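Local coordinates for protein TRAP dicarboxylate transporter-DctP subunit (Desulfovibrio desulfuricans subsp. desulfuricans, PDB 4NHB) that binds sn-glycerol-3-phosphate and probably delivers it, as the periplasmic solute-binding subunit, to a TRAP transporter, at residues 32-37 with 85-90; 48-53 with 260-265; 77-82 with 90-95; 142-147 with 238-243. All coordinates share one frame; numbering follows the deposited sequence.

Interactions 1, 3 and 4 share one mixed sheet: strand 89-92 pairs with strand 30-34 in interaction 1 and lies against helix 75-84 in interaction 3, while its other neighbour, strand 235-243, is held by 142-147 in interaction 4. All three are buried and touch sn-glycerol-3-phosphate, through Lys37, through Thr94 and Gln95, and through His238. Interaction 2 is only partly buried, lies away from the ligand and joins two helices without a direct hydrogen bond. Its apolar side meets the sheet through Phe50, which touches Met33 and Met89. Backbone bonding thus dominates interactions 1 and 4, and side-chain packing interactions 2 and 3.

Interaction 1: 32-37 with 85-90; sequences KMAGMK and GIIQMC. With G3P (sn-glycerol-3-phosphate), chain P.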
loop_
_atom_site.group_PDB
_atom_site.type_symbol
_atom_site.label_atom_id
_atom_site.label_comp_id
_atom_site.label_asym_id
_atom_site.label_seq_id
_atom_site.Cartn_x
_atom_site.Cartn_y
_atom_site.Cartn_z
ATOM N N LYS A 32 17.259 -7.732 8.157
ATOM C CA LYS A 32 15.954 -8.102 8.662
ATOM C C LYS A 32 14.965 -7.107 8.105
ATOM O O LYS A 32 15.185 -5.908 8.186
ATOM C CB LYS A 32 15.928 -8.013 10.168
ATOM C CG LYS A 32 17.122 -8.651 10.879
ATOM C CD LYS A 32 16.759 -9.967 11.471
ATOM C CE LYS A 32 17.990 -10.695 12.015
ATOM N NZ LYS A 32 18.035 -10.702 13.498
ATOM N N MET A 33 13.901 -7.628 7.503
ATOM C CA MET A 33 12.839 -6.850 6.926
ATOM C C MET A 33 11.504 -7.288 7.483
ATOM O O MET A 33 11.146 -8.469 7.413
ATOM C CB MET A 33 12.786 -7.090 5.423
ATOM C CG MET A 33 11.933 -6.113 4.674
ATOM S SD MET A 33 11.776 -6.578 2.952
ATOM C CE MET A 33 13.458 -6.647 2.374
ATOM N N ALA A 34 10.743 -6.335 7.977
ATOM C CA ALA A 34 9.409 -6.632 8.474
ATOM C C ALA A 34 8.363 -6.116 7.520
ATOM O O ALA A 34 8.572 -5.131 6.817
ATOM C CB ALA A 34 9.204 -5.994 9.820
ATOM N N GLY A 35 7.220 -6.785 7.526
ATOM C CA GLY A 35 6.055 -6.334 6.793
ATOM C C GLY A 35 4.770 -6.673 7.494
ATOM O O GLY A 35 4.788 -7.161 8.628
ATOM N N MET A 36 3.659 -6.435 6.797
ATOM C CA MET A 36 2.351 -6.364 7.437
ATOM C C MET A 36 1.363 -7.266 6.749
ATOM O O MET A 36 0.197 -7.315 7.162
ATOM C CB MET A 36 1.810 -4.914 7.439
ATOM C CG MET A 36 1.561 -4.362 6.052
ATOM S SD MET A 36 0.808 -2.679 6.086
ATOM C CE MET A 36 -0.857 -3.081 6.624
ATOM N N LYS A 37 1.824 -7.999 5.725
ATOM C CA LYS A 37 0.914 -8.791 4.896
ATOM C C LYS A 37 1.216 -10.295 4.938
ATOM O O LYS A 37 2.333 -10.724 5.244
ATOM C CB LYS A 37 0.864 -8.288 3.434
ATOM C CG LYS A 37 0.422 -6.847 3.231
ATOM C CD LYS A 37 -1.019 -6.589 3.752
ATOM C CE LYS A 37 -1.412 -5.116 3.588
ATOM N NZ LYS A 37 -2.875 -4.881 3.839
ATOM N N GLY A 85 17.057 1.335 13.437
ATOM C CA GLY A 85 18.076 0.429 12.943
ATOM C C GLY A 85 18.125 -0.874 13.703
ATOM O O GLY A 85 18.971 -1.745 13.472
ATOM N N ILE A 86 17.190 -1.033 14.617
ATOM C CA ILE A 86 17.016 -2.331 15.257
ATOM C C ILE A 86 16.792 -3.406 14.226
ATOM O O ILE A 86 17.299 -4.526 14.364
ATOM C CB ILE A 86 15.880 -2.283 16.258
ATOM C CG1 ILE A 86 16.350 -1.382 17.401
ATOM C CG2 ILE A 86 15.539 -3.679 16.719
ATOM C CD1 ILE A 86 15.294 -0.876 18.196
ATOM N N ILE A 87 16.035 -3.064 13.189
ATOM C CA ILE A 87 16.006 -3.886 11.960
ATOM C C ILE A 87 16.421 -2.983 10.806
ATOM O O ILE A 87 16.373 -1.758 10.955
ATOM C CB ILE A 87 14.637 -4.553 11.673
ATOM C CG1 ILE A 87 13.557 -3.500 11.441
ATOM C CG2 ILE A 87 14.302 -5.527 12.800
ATOM C CD1 ILE A 87 12.170 -4.047 11.077
ATOM N N GLN A 88 16.828 -3.561 9.672
ATOM C CA GLN A 88 17.389 -2.727 8.604
ATOM C C GLN A 88 16.344 -2.230 7.605
ATOM O O GLN A 88 16.460 -1.115 7.094
ATOM C CB GLN A 88 18.512 -3.443 7.853
ATOM C CG GLN A 88 19.726 -3.796 8.702
ATOM C CD GLN A 88 19.381 -4.737 9.807
ATOM O OE1 GLN A 88 18.741 -5.761 9.594
ATOM N NE2 GLN A 88 19.786 -4.386 11.028
ATOM N N MET A 89 15.330 -3.049 7.338
ATOM C CA MET A 89 14.334 -2.720 6.325
ATOM C C MET A 89 12.901 -3.014 6.735
ATOM O O MET A 89 12.655 -3.787 7.658
ATOM C CB MET A 89 14.643 -3.511 5.065
ATOM C CG MET A 89 15.940 -3.092 4.443
ATOM S SD MET A 89 16.216 -3.945 2.864
ATOM C CE MET A 89 14.931 -3.251 1.813
ATOM N N CYS A 90 11.950 -2.407 6.033
ATOM C CA CYS A 90 10.535 -2.716 6.264
ATOM C C CYS A 90 9.755 -2.429 5.002
ATOM O O CYS A 90 10.194 -1.635 4.185
ATOM C CB CYS A 90 9.950 -1.935 7.460
ATOM S SG CYS A 90 9.757 -0.166 7.283
HETATM O O1 G3P P . -0.781 1.956 2.240
HETATM C C1 G3P P . -1.724 1.986 3.270
HETATM C C2 G3P P . -2.505 0.666 3.306
HETATM O O2 G3P P . -1.607 -0.393 3.497
HETATM C C3 G3P P . -3.522 0.707 4.458
HETATM O O1P G3P P . -4.581 -0.145 4.158
HETATM O O4P G3P P . -3.386 -2.266 4.207
HETATM O O2P G3P P . -4.448 -1.399 6.351
HETATM O O3P G3P P . -5.891 -2.300 4.528
HETATM P P G3P P . -4.570 -1.613 4.862
#
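Parallel pairing of strands 30-34 and 89-92, in the mixed sheet of this periplasmic binding protein, sets the frame from which 35-37 runs on to the ligand. Met89 N donates to Lys32 O at 3.0 Å, in the plane of that carbonyl, and Ala34 N reaches Met89 O at 3.2 Å from above the carbonyl plane. Just before the ladder, the Gln88 side chain takes the place of a backbone acceptor: bent at chi2 (62°), it brings OE1 to within 2.9 Å of Lys32 N, in a nearly straight bond (175°). On one face, Met33 and Met89 lie side by side, their CE methyls 3.7 Å apart, with Phe50 of helix 42-57 against both. On the other face, Ile87 has CG1 in the crowded position between N and the carbonyl carbon, which carries CD1 to 3.8 Å from Ala34 CB. Beyond the strand, Lys37 NZ donates to phosphate oxygen O4P of sn-glycerol-3-phosphate at 2.7 Å. The same amine forms a salt bridge with Asp215, and Phe194 adds a cation-pi contact. An ammonium gripped by phosphate and carboxylate is probably kept protonated, so the loop following strand 30-34 probably presents a positive charge suited to an anionic solute.

Interaction 2: 48-53 with 260-265; sequences HLFGKY and EAAKRS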
loop_
_atom_site.group_PDB
_atom_site.type_symbol
_atom_site.label_atom_id
_atom_site.label_comp_id
_atom_site.label_asym_id
_atom_site.label_seq_id
_atom_site.Cartn_x
_atom_site.Cartn_y
_atom_site.Cartn_z
ATOM N N HIS A 48 10.284 -11.063 -0.613
ATOM C CA HIS A 48 11.077 -12.250 -0.891
ATOM C C HIS A 48 11.879 -12.073 -2.182
ATOM O O HIS A 48 13.056 -12.458 -2.253
ATOM C CB HIS A 48 10.188 -13.489 -1.006
ATOM C CG HIS A 48 9.613 -13.962 0.299
ATOM N ND1 HIS A 48 10.392 -14.439 1.333
ATOM C CD2 HIS A 48 8.331 -14.020 0.736
ATOM C CE1 HIS A 48 9.611 -14.775 2.347
ATOM N NE2 HIS A 48 8.357 -14.524 2.009
ATOM N N LEU A 49 11.249 -11.495 -3.205
ATOM C CA LEU A 49 11.922 -11.343 -4.491
ATOM C C LEU A 49 13.102 -10.413 -4.281
ATOM O O LEU A 49 14.187 -10.691 -4.782
ATOM C CB LEU A 49 11.008 -10.806 -5.616
ATOM C CG LEU A 49 9.873 -11.649 -6.192
ATOM C CD1 LEU A 49 8.939 -10.782 -7.054
ATOM C CD2 LEU A 49 10.440 -12.802 -7.004
ATOM N N PHE A 50 12.907 -9.321 -3.543
ATOM C CA PHE A 50 14.037 -8.446 -3.214
ATOM C C PHE A 50 15.173 -9.215 -2.575
ATOM O O PHE A 50 16.358 -8.966 -2.869
ATOM C CB PHE A 50 13.635 -7.333 -2.263
ATOM C CG PHE A 50 14.800 -6.625 -1.627
ATOM C CD1 PHE A 50 15.370 -5.522 -2.235
ATOM C CD2 PHE A 50 15.312 -7.058 -0.420
ATOM C CE1 PHE A 50 16.432 -4.839 -1.649
ATOM C CE2 PHE A 50 16.394 -6.398 0.160
ATOM C CZ PHE A 50 16.938 -5.280 -0.445
ATOM N N GLY A 51 14.803 -10.131 -1.688
ATOM C CA GLY A 51 15.774 -10.918 -0.956
ATOM C C GLY A 51 16.524 -11.830 -1.908
ATOM O O GLY A 51 17.769 -11.908 -1.876
ATOM N N LYS A 52 15.759 -12.506 -2.761
ATOM C CA LYS A 52 16.324 -13.398 -3.768
ATOM C C LYS A 52 17.288 -12.681 -4.710
ATOM O O LYS A 52 18.394 -13.153 -4.968
ATOM C CB LYS A 52 15.207 -14.051 -4.583
ATOM C CG LYS A 52 15.692 -15.114 -5.595
ATOM C CD LYS A 52 14.543 -15.598 -6.439
ATOM C CE LYS A 52 14.192 -14.585 -7.553
ATOM N NZ LYS A 52 12.994 -14.990 -8.372
ATOM N N TYR A 53 16.855 -11.546 -5.233
ATOM C CA TYR A 53 17.668 -10.751 -6.134
ATOM C C TYR A 53 18.941 -10.209 -5.451
ATOM O O TYR A 53 20.028 -10.203 -6.038
ATOM C CB TYR A 53 16.829 -9.602 -6.673
ATOM C CG TYR A 53 15.772 -9.980 -7.692
ATOM C CD1 TYR A 53 16.007 -10.953 -8.647
ATOM C CD2 TYR A 53 14.541 -9.316 -7.733
ATOM C CE1 TYR A 53 15.048 -11.283 -9.587
ATOM C CE2 TYR A 53 13.583 -9.631 -8.667
ATOM C CZ TYR A 53 13.833 -10.614 -9.609
ATOM O OH TYR A 53 12.869 -10.945 -10.548
ATOM N N GLU A 260 19.141 -2.073 -7.178
ATOM C CA GLU A 260 18.737 -2.899 -8.307
ATOM C C GLU A 260 17.752 -3.983 -7.883
ATOM O O GLU A 260 16.743 -4.232 -8.562
ATOM C CB GLU A 260 19.972 -3.546 -8.956
ATOM N N ALA A 261 18.039 -4.654 -6.775
ATOM C CA ALA A 261 17.101 -5.648 -6.232
ATOM C C ALA A 261 15.734 -5.036 -5.908
ATOM O O ALA A 261 14.700 -5.642 -6.205
ATOM C CB ALA A 261 17.681 -6.325 -5.026
ATOM N N ALA A 262 15.715 -3.822 -5.370
ATOM C CA ALA A 262 14.424 -3.146 -5.098
ATOM C C ALA A 262 13.702 -2.823 -6.394
ATOM O O ALA A 262 12.479 -2.987 -6.487
ATOM C CB ALA A 262 14.610 -1.894 -4.284
ATOM N N LYS A 263 14.443 -2.407 -7.417
ATOM C CA LYS A 263 13.815 -2.031 -8.670
ATOM C C LYS A 263 13.243 -3.273 -9.345
ATOM O O LYS A 263 12.095 -3.281 -9.799
ATOM C CB LYS A 263 14.807 -1.329 -9.598
ATOM C CG LYS A 263 14.258 -0.967 -10.994
ATOM C CD LYS A 263 12.831 -0.339 -10.951
ATOM C CE LYS A 263 12.575 0.680 -12.093
ATOM N NZ LYS A 263 11.587 0.236 -13.137
ATOM N N ARG A 264 14.040 -4.323 -9.419
ATOM C CA ARG A 264 13.587 -5.559 -10.064
ATOM C C ARG A 264 12.345 -6.157 -9.368
ATOM O O ARG A 264 11.397 -6.588 -10.023
ATOM C CB ARG A 264 14.712 -6.605 -10.123
ATOM C CG ARG A 264 16.016 -6.138 -10.758
ATOM C CD ARG A 264 16.304 -6.795 -12.129
ATOM N NE ARG A 264 16.301 -8.268 -12.145
ATOM C CZ ARG A 264 17.372 -9.054 -11.963
ATOM N NH1 ARG A 264 18.565 -8.541 -11.701
ATOM N NH2 ARG A 264 17.238 -10.380 -12.008
ATOM N N SER A 265 12.384 -6.201 -8.038
ATOM C CA SER A 265 11.289 -6.688 -7.249
ATOM C C SER A 265 10.012 -5.854 -7.488
ATOM O O SER A 265 8.946 -6.402 -7.725
ATOM C CB SER A 265 11.659 -6.668 -5.771
ATOM O OG SER A 265 10.505 -6.995 -5.069
HETATM O O HOH W 1 14.315 -9.761 -12.714
#
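Apolar packing fills the inner side of this helix pair. Phe50, with CG anti to its backbone N (chi1 166°), turns its ring so that CD1 lies 3.7 Å from Ala261 CB, while the ring edge meets the backbone of Ala262, CD1 standing 3.6 Å from Ala262 N. Tyr53 CB rests on the same methyl, 3.8 Å from Ala261 CB, so that this small side chain sits between two aromatic residues. Ser265 CB packs near the backbone of Phe50, and its OG, which is hydrogen-bonded to Gly46 O, lies 3.9 Å from Leu49 CB. These residues join helices 42-57 and 252-286, whose segments run roughly antiparallel at 136° with their axes 8.3 Å apart at closest approach. The long helix 252-286 follows strand 235-243, with helix 244-248 between them. The outer side is held by a cation-pi contact. Arg264, its chain bent at chi2 and chi3, arches over one face of the Tyr53 ring, with CZ 4.4 Å from the ring centroid and off-centre; guanidinium and ring are tilted by 46°. Its NH2 comes to 3.4 Å from Tyr53 CE1, and its CB lies over the same face, 3.5 Å from Tyr53 CE2. Among the polar groups, water 1 links Arg264 NE to the Tyr53 hydroxyl, accepting from the first and donating weakly to the second. Asp268 is the stronger partner of that hydroxyl.

Interaction 3: 77-82 with 90-95; sequences AYIAAT and CATGTQ. With G3P (sn-glycerol-3-phosphate), chain P.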
loop_
_atom_site.group_PDB
_atom_site.type_symbol
_atom_site.label_atom_id
_atom_site.label_comp_id
_atom_site.label_asym_id
_atom_site.label_seq_id
_atom_site.Cartn_x
_atom_site.Cartn_y
_atom_site.Cartn_z
ATOM N N ALA A 77 5.055 -0.041 15.140
ATOM C CA ALA A 77 6.238 -0.603 15.789
ATOM C C ALA A 77 7.378 -0.915 14.846
ATOM O O ALA A 77 8.517 -0.599 15.145
ATOM C CB ALA A 77 5.893 -1.845 16.565
ATOM N N TYR A 78 7.099 -1.549 13.710
ATOM C CA TYR A 78 8.228 -1.965 12.894
ATOM C C TYR A 78 8.793 -0.758 12.132
ATOM O O TYR A 78 9.973 -0.762 11.840
ATOM C CB TYR A 78 7.939 -3.204 12.006
ATOM C CG TYR A 78 6.991 -3.042 10.816
ATOM C CD1 TYR A 78 7.297 -2.203 9.751
ATOM C CD2 TYR A 78 5.818 -3.760 10.761
ATOM C CE1 TYR A 78 6.449 -2.078 8.674
ATOM C CE2 TYR A 78 4.960 -3.681 9.671
ATOM C CZ TYR A 78 5.277 -2.859 8.619
ATOM O OH TYR A 78 4.404 -2.801 7.530
ATOM N N ILE A 79 7.975 0.269 11.848
ATOM C CA ILE A 79 8.511 1.507 11.235
ATOM C C ILE A 79 9.539 2.107 12.216
ATOM O O ILE A 79 10.701 2.360 11.879
ATOM C CB ILE A 79 7.388 2.518 10.881
ATOM C CG1 ILE A 79 6.643 2.034 9.629
ATOM C CG2 ILE A 79 7.972 3.900 10.630
ATOM C CD1 ILE A 79 5.202 2.594 9.417
ATOM N N ALA A 80 9.125 2.210 13.471
ATOM C CA ALA A 80 9.974 2.787 14.513
ATOM C C ALA A 80 11.224 1.962 14.662
ATOM O O ALA A 80 12.299 2.517 14.786
ATOM C CB ALA A 80 9.215 2.837 15.836
ATOM N N ALA A 81 11.092 0.635 14.643
ATOM C CA ALA A 81 12.260 -0.229 14.768
ATOM C C ALA A 81 13.196 -0.054 13.584
ATOM O O ALA A 81 14.424 -0.218 13.726
ATOM C CB ALA A 81 11.859 -1.684 14.886
ATOM N N THR A 82 12.639 0.262 12.414
ATOM C CA THR A 82 13.489 0.394 11.248
ATOM C C THR A 82 14.180 1.750 11.318
ATOM O O THR A 82 15.341 1.869 10.928
ATOM C CB THR A 82 12.749 0.225 9.916
ATOM O OG1 THR A 82 11.984 -1.000 9.910
ATOM C CG2 THR A 82 13.747 0.156 8.780
ATOM N N CYS A 90 11.950 -2.407 6.033
ATOM C CA CYS A 90 10.535 -2.716 6.264
ATOM C C CYS A 90 9.755 -2.429 5.002
ATOM O O CYS A 90 10.194 -1.635 4.185
ATOM C CB CYS A 90 9.950 -1.935 7.460
ATOM S SG CYS A 90 9.757 -0.166 7.283
ATOM N N ALA A 91 8.631 -3.132 4.827
ATOM C CA ALA A 91 7.703 -2.872 3.725
ATOM C C ALA A 91 6.428 -2.284 4.311
ATOM O O ALA A 91 5.825 -2.885 5.213
ATOM C CB ALA A 91 7.361 -4.169 3.000
ATOM N N THR A 92 6.025 -1.124 3.822
ATOM C CA THR A 92 4.775 -0.537 4.265
ATOM C C THR A 92 4.313 0.489 3.241
ATOM O O THR A 92 4.991 0.690 2.198
ATOM C CB THR A 92 4.914 0.021 5.708
ATOM O OG1 THR A 92 3.618 0.217 6.276
ATOM C CG2 THR A 92 5.652 1.349 5.751
ATOM N N GLY A 93 3.172 1.118 3.518
ATOM C CA GLY A 93 2.595 2.095 2.637
ATOM C C GLY A 93 2.457 3.503 3.221
ATOM O O GLY A 93 3.404 4.070 3.783
ATOM N N THR A 94 1.273 4.089 3.061
ATOM C CA THR A 94 1.093 5.492 3.437
ATOM C C THR A 94 1.008 5.708 4.960
ATOM O O THR A 94 0.686 6.828 5.437
ATOM C CB THR A 94 -0.146 6.084 2.777
ATOM O OG1 THR A 94 -1.262 5.241 3.089
ATOM C CG2 THR A 94 0.037 6.215 1.237
ATOM N N GLN A 95 1.267 4.639 5.716
ATOM C CA GLN A 95 1.523 4.728 7.150
ATOM C C GLN A 95 2.639 5.754 7.415
ATOM O O GLN A 95 2.660 6.446 8.425
ATOM C CB GLN A 95 1.923 3.358 7.704
ATOM C CG GLN A 95 0.792 2.265 7.736
ATOM C CD GLN A 95 0.579 1.560 6.379
ATOM O OE1 GLN A 95 1.040 2.024 5.324
ATOM N NE2 GLN A 95 -0.112 0.440 6.414
HETATM O O1 G3P P . -0.781 1.956 2.240
HETATM C C1 G3P P . -1.724 1.986 3.270
HETATM C C2 G3P P . -2.505 0.666 3.306
HETATM O O2 G3P P . -1.607 -0.393 3.497
HETATM C C3 G3P P . -3.522 0.707 4.458
HETATM O O1P G3P P . -4.581 -0.145 4.158
HETATM O O4P G3P P . -3.386 -2.266 4.207
HETATM O O2P G3P P . -4.448 -1.399 6.351
HETATM O O3P G3P P . -5.891 -2.300 4.528
HETATM P P G3P P . -4.570 -1.613 4.862
#
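Just past the end of strand 89-92, in the 3-10 turn, Thr94 N donates to G3P O1 at 3.1 Å, in a fairly straight bond (161°). Within helix 75-84, Thr82 OG1 donates to Tyr78 O at 2.8 Å from above the carbonyl plane, and the same oxygen also accepts from Thr82 N. Between helix and strand the links are weaker: Tyr78 OH donates a weak hydrogen bond to Ala91 O, 2.7 Å long, and Thr92 OG1 donates weakly to Tyr78 OH, so the buried hydroxyl gives one weak bond and receives another, both with the strand. Gln95 uses both ends of its amide: OE1 accepts weakly from Gly93 N, while NE2 donates weakly to G3P O2 and is held more firmly by Glu75. This second-shell carboxylate therefore probably helps to orient the amide toward the solute. Gly93 CA lies close to O1, where a CB would collide with the ligand.

Packing surrounds these bonds. Tyr78 has CG in the crowded position between backbone N and carbonyl carbon (chi1 71°), which sends its ring along the strand; CD1 lies 3.5 Å from Cys90 CB, the sulfur stands at the ring edge, and Thr92 CB meets that edge further along. Thr82 OG1 touches Cys90 CB at 3.3 Å. Ile79 extends CD1 to 3.8 Å from Gln95 CB, crossing both Gln95 and Thr92 at about a right angle. The helix thus packs on one face of the sheet, where strand 89-92 lies between strands 30-34 and 235-243, while Ala91 points away toward helix 42-57.

Interaction 4: 142-147 with 238-243; sequences TLNAFP and HSLYIN. With G3P (sn-glycerol-3-phosphate), chain P.
Five hydrogen bonds join 142-147 to strand 235-243 in an antiparallel arrangement whose register shifts by one between Thr142 and Phe146. Phe146 and His238 form a hydrogen-bonded pair: His238 N gives to Phe146 O at 2.9 Å, and Phe146 N to His238 O at 3.0 Å. At the other end, Leu143 N donates to Leu240 O almost along the C=O axis. Asn144 bridges the interruption. With CG in the crowded position between N and the carbonyl carbon (chi1 64°), its OD1 takes Leu240 N at 2.8 Å from above the amide plane, its ND2 is satisfied by Ala262 O, and its backbone O accepts from Ser239 OG at 2.7 Å. The Phe146 ring turns one face to His238 O, offset toward the rim.

His238 points its imidazole edge at sn-glycerol-3-phosphate: NE2 and G3P O2 share a 2.7 Å hydrogen bond, with a weak second one to O1. ND1 is bonded to Glu43, so that with the ligand at NE2 the ring is probably held in its rotation from both nitrogens. Thr142 OG1 bonds to Asn131, although it also lies 3.2 Å from Tyr241 CE2. Strand 235-243 is flanked by strand 89-92, while helix 252-286 packs on Leu143 and Asn144, and helix 125-131 on Thr142.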
loop_
_atom_site.group_PDB
_atom_site.type_symbol
_atom_site.label_atom_id
_atom_site.label_comp_id
_atom_site.label_asym_id
_atom_site.label_seq_id
_atom_site.Cartn_x
_atom_site.Cartn_y
_atom_site.Cartn_z
ATOM N N THR A 142 13.316 5.548 0.823
ATOM C CA THR A 142 12.306 4.814 0.083
ATOM C C THR A 142 12.907 4.225 -1.197
ATOM O O THR A 142 13.309 4.973 -2.088
ATOM C CB THR A 142 11.187 5.801 -0.260
ATOM O OG1 THR A 142 10.800 6.506 0.941
ATOM C CG2 THR A 142 9.982 5.084 -0.849
ATOM N N LEU A 143 12.990 2.907 -1.308
ATOM C CA LEU A 143 13.744 2.296 -2.417
ATOM C C LEU A 143 12.920 2.022 -3.670
ATOM O O LEU A 143 13.472 1.822 -4.759
ATOM C CB LEU A 143 14.403 0.994 -1.959
ATOM C CG LEU A 143 15.564 1.086 -0.948
ATOM C CD1 LEU A 143 15.991 -0.316 -0.463
ATOM C CD2 LEU A 143 16.758 1.841 -1.550
ATOM N N ASN A 144 11.603 1.931 -3.530
ATOM C CA ASN A 144 10.791 1.664 -4.692
ATOM C C ASN A 144 9.332 2.025 -4.410
ATOM O O ASN A 144 9.016 2.565 -3.341
ATOM C CB ASN A 144 10.961 0.194 -5.126
ATOM C CG ASN A 144 10.458 -0.822 -4.088
ATOM O OD1 ASN A 144 9.809 -0.474 -3.096
ATOM N ND2 ASN A 144 10.813 -2.085 -4.305
ATOM N N ALA A 145 8.464 1.743 -5.372
ATOM C CA ALA A 145 7.010 1.860 -5.204
ATOM C C ALA A 145 6.344 0.763 -6.047
ATOM O O ALA A 145 6.775 0.482 -7.153
ATOM C CB ALA A 145 6.552 3.206 -5.625
ATOM N N PHE A 146 5.313 0.112 -5.518
ATOM C CA PHE A 146 4.709 -0.966 -6.240
ATOM C C PHE A 146 3.288 -1.104 -5.732
ATOM O O PHE A 146 2.966 -0.683 -4.608
ATOM C CB PHE A 146 5.525 -2.259 -6.085
ATOM C CG PHE A 146 5.731 -2.704 -4.648
ATOM C CD1 PHE A 146 4.766 -3.433 -3.978
ATOM C CD2 PHE A 146 6.895 -2.371 -3.956
ATOM C CE1 PHE A 146 4.971 -3.831 -2.652
ATOM C CE2 PHE A 146 7.097 -2.767 -2.643
ATOM C CZ PHE A 146 6.135 -3.497 -1.991
ATOM N N PRO A 147 2.414 -1.680 -6.549
ATOM C CA PRO A 147 1.020 -1.664 -6.102
ATOM C C PRO A 147 0.635 -2.922 -5.293
ATOM O O PRO A 147 1.206 -4.003 -5.486
ATOM C CB PRO A 147 0.250 -1.695 -7.415
ATOM C CG PRO A 147 1.163 -2.510 -8.348
ATOM C CD PRO A 147 2.568 -2.140 -7.937
ATOM N N HIS A 238 2.740 0.390 -1.926
ATOM C CA HIS A 238 3.739 0.233 -0.860
ATOM C C HIS A 238 5.178 0.393 -1.352
ATOM O O HIS A 238 5.425 0.509 -2.547
ATOM C CB HIS A 238 3.555 -1.122 -0.197
ATOM C CG HIS A 238 2.426 -1.161 0.776
ATOM N ND1 HIS A 238 2.367 -2.092 1.785
ATOM C CD2 HIS A 238 1.315 -0.385 0.907
ATOM C CE1 HIS A 238 1.268 -1.903 2.498
ATOM N NE2 HIS A 238 0.603 -0.885 1.980
ATOM N N SER A 239 6.124 0.391 -0.424
ATOM C CA SER A 239 7.552 0.520 -0.732
ATOM C C SER A 239 8.372 -0.335 0.168
ATOM O O SER A 239 7.945 -0.691 1.255
ATOM C CB SER A 239 8.055 1.953 -0.561
ATOM O OG SER A 239 7.236 2.835 -1.267
ATOM N N LEU A 240 9.571 -0.655 -0.286
ATOM C CA LEU A 240 10.592 -1.180 0.602
ATOM C C LEU A 240 11.384 0.018 1.126
ATOM O O LEU A 240 11.861 0.866 0.347
ATOM C CB LEU A 240 11.536 -2.159 -0.109
ATOM C CG LEU A 240 10.895 -3.363 -0.813
ATOM C CD1 LEU A 240 11.995 -4.218 -1.425
ATOM C CD2 LEU A 240 10.032 -4.183 0.142
ATOM N N TYR A 241 11.464 0.116 2.444
ATOM C CA TYR A 241 12.195 1.217 3.075
ATOM C C TYR A 241 13.437 0.666 3.714
ATOM O O TYR A 241 13.410 -0.448 4.223
ATOM C CB TYR A 241 11.337 1.849 4.141
ATOM C CG TYR A 241 10.112 2.606 3.649
ATOM C CD1 TYR A 241 8.904 1.959 3.442
ATOM C CD2 TYR A 241 10.166 3.978 3.407
ATOM C CE1 TYR A 241 7.783 2.653 3.010
ATOM C CE2 TYR A 241 9.073 4.668 2.973
ATOM C CZ TYR A 241 7.881 4.034 2.773
ATOM O OH TYR A 241 6.763 4.767 2.362
ATOM N N ILE A 242 14.531 1.435 3.714
ATOM C CA ILE A 242 15.759 0.986 4.337
ATOM C C ILE A 242 16.295 2.016 5.322
ATOM O O ILE A 242 16.203 3.216 5.090
ATOM C CB ILE A 242 16.833 0.625 3.304
ATOM C CG1 ILE A 242 18.062 0.077 3.996
ATOM C CG2 ILE A 242 17.195 1.835 2.403
ATOM C CD1 ILE A 242 18.861 -0.919 3.129
ATOM N N ASN A 243 16.815 1.551 6.451
ATOM C CA ASN A 243 17.399 2.466 7.403
ATOM C C ASN A 243 18.510 3.231 6.690
ATOM O O ASN A 243 19.425 2.607 6.141
ATOM C CB ASN A 243 17.988 1.722 8.577
ATOM C CG ASN A 243 18.657 2.656 9.553
ATOM O OD1 ASN A 243 19.822 2.992 9.397
ATOM N ND2 ASN A 243 17.906 3.126 10.526
HETATM O O1 G3P P . -0.781 1.956 2.240
HETATM C C1 G3P P . -1.724 1.986 3.270
HETATM C C2 G3P P . -2.505 0.666 3.306
HETATM O O2 G3P P . -1.607 -0.393 3.497
HETATM C C3 G3P P . -3.522 0.707 4.458
HETATM O O1P G3P P . -4.581 -0.145 4.158
HETATM O O4P G3P P . -3.386 -2.266 4.207
HETATM O O2P G3P P . -4.448 -1.399 6.351
HETATM O O3P G3P P . -5.891 -2.300 4.528
HETATM P P G3P P . -4.570 -1.613 4.862
#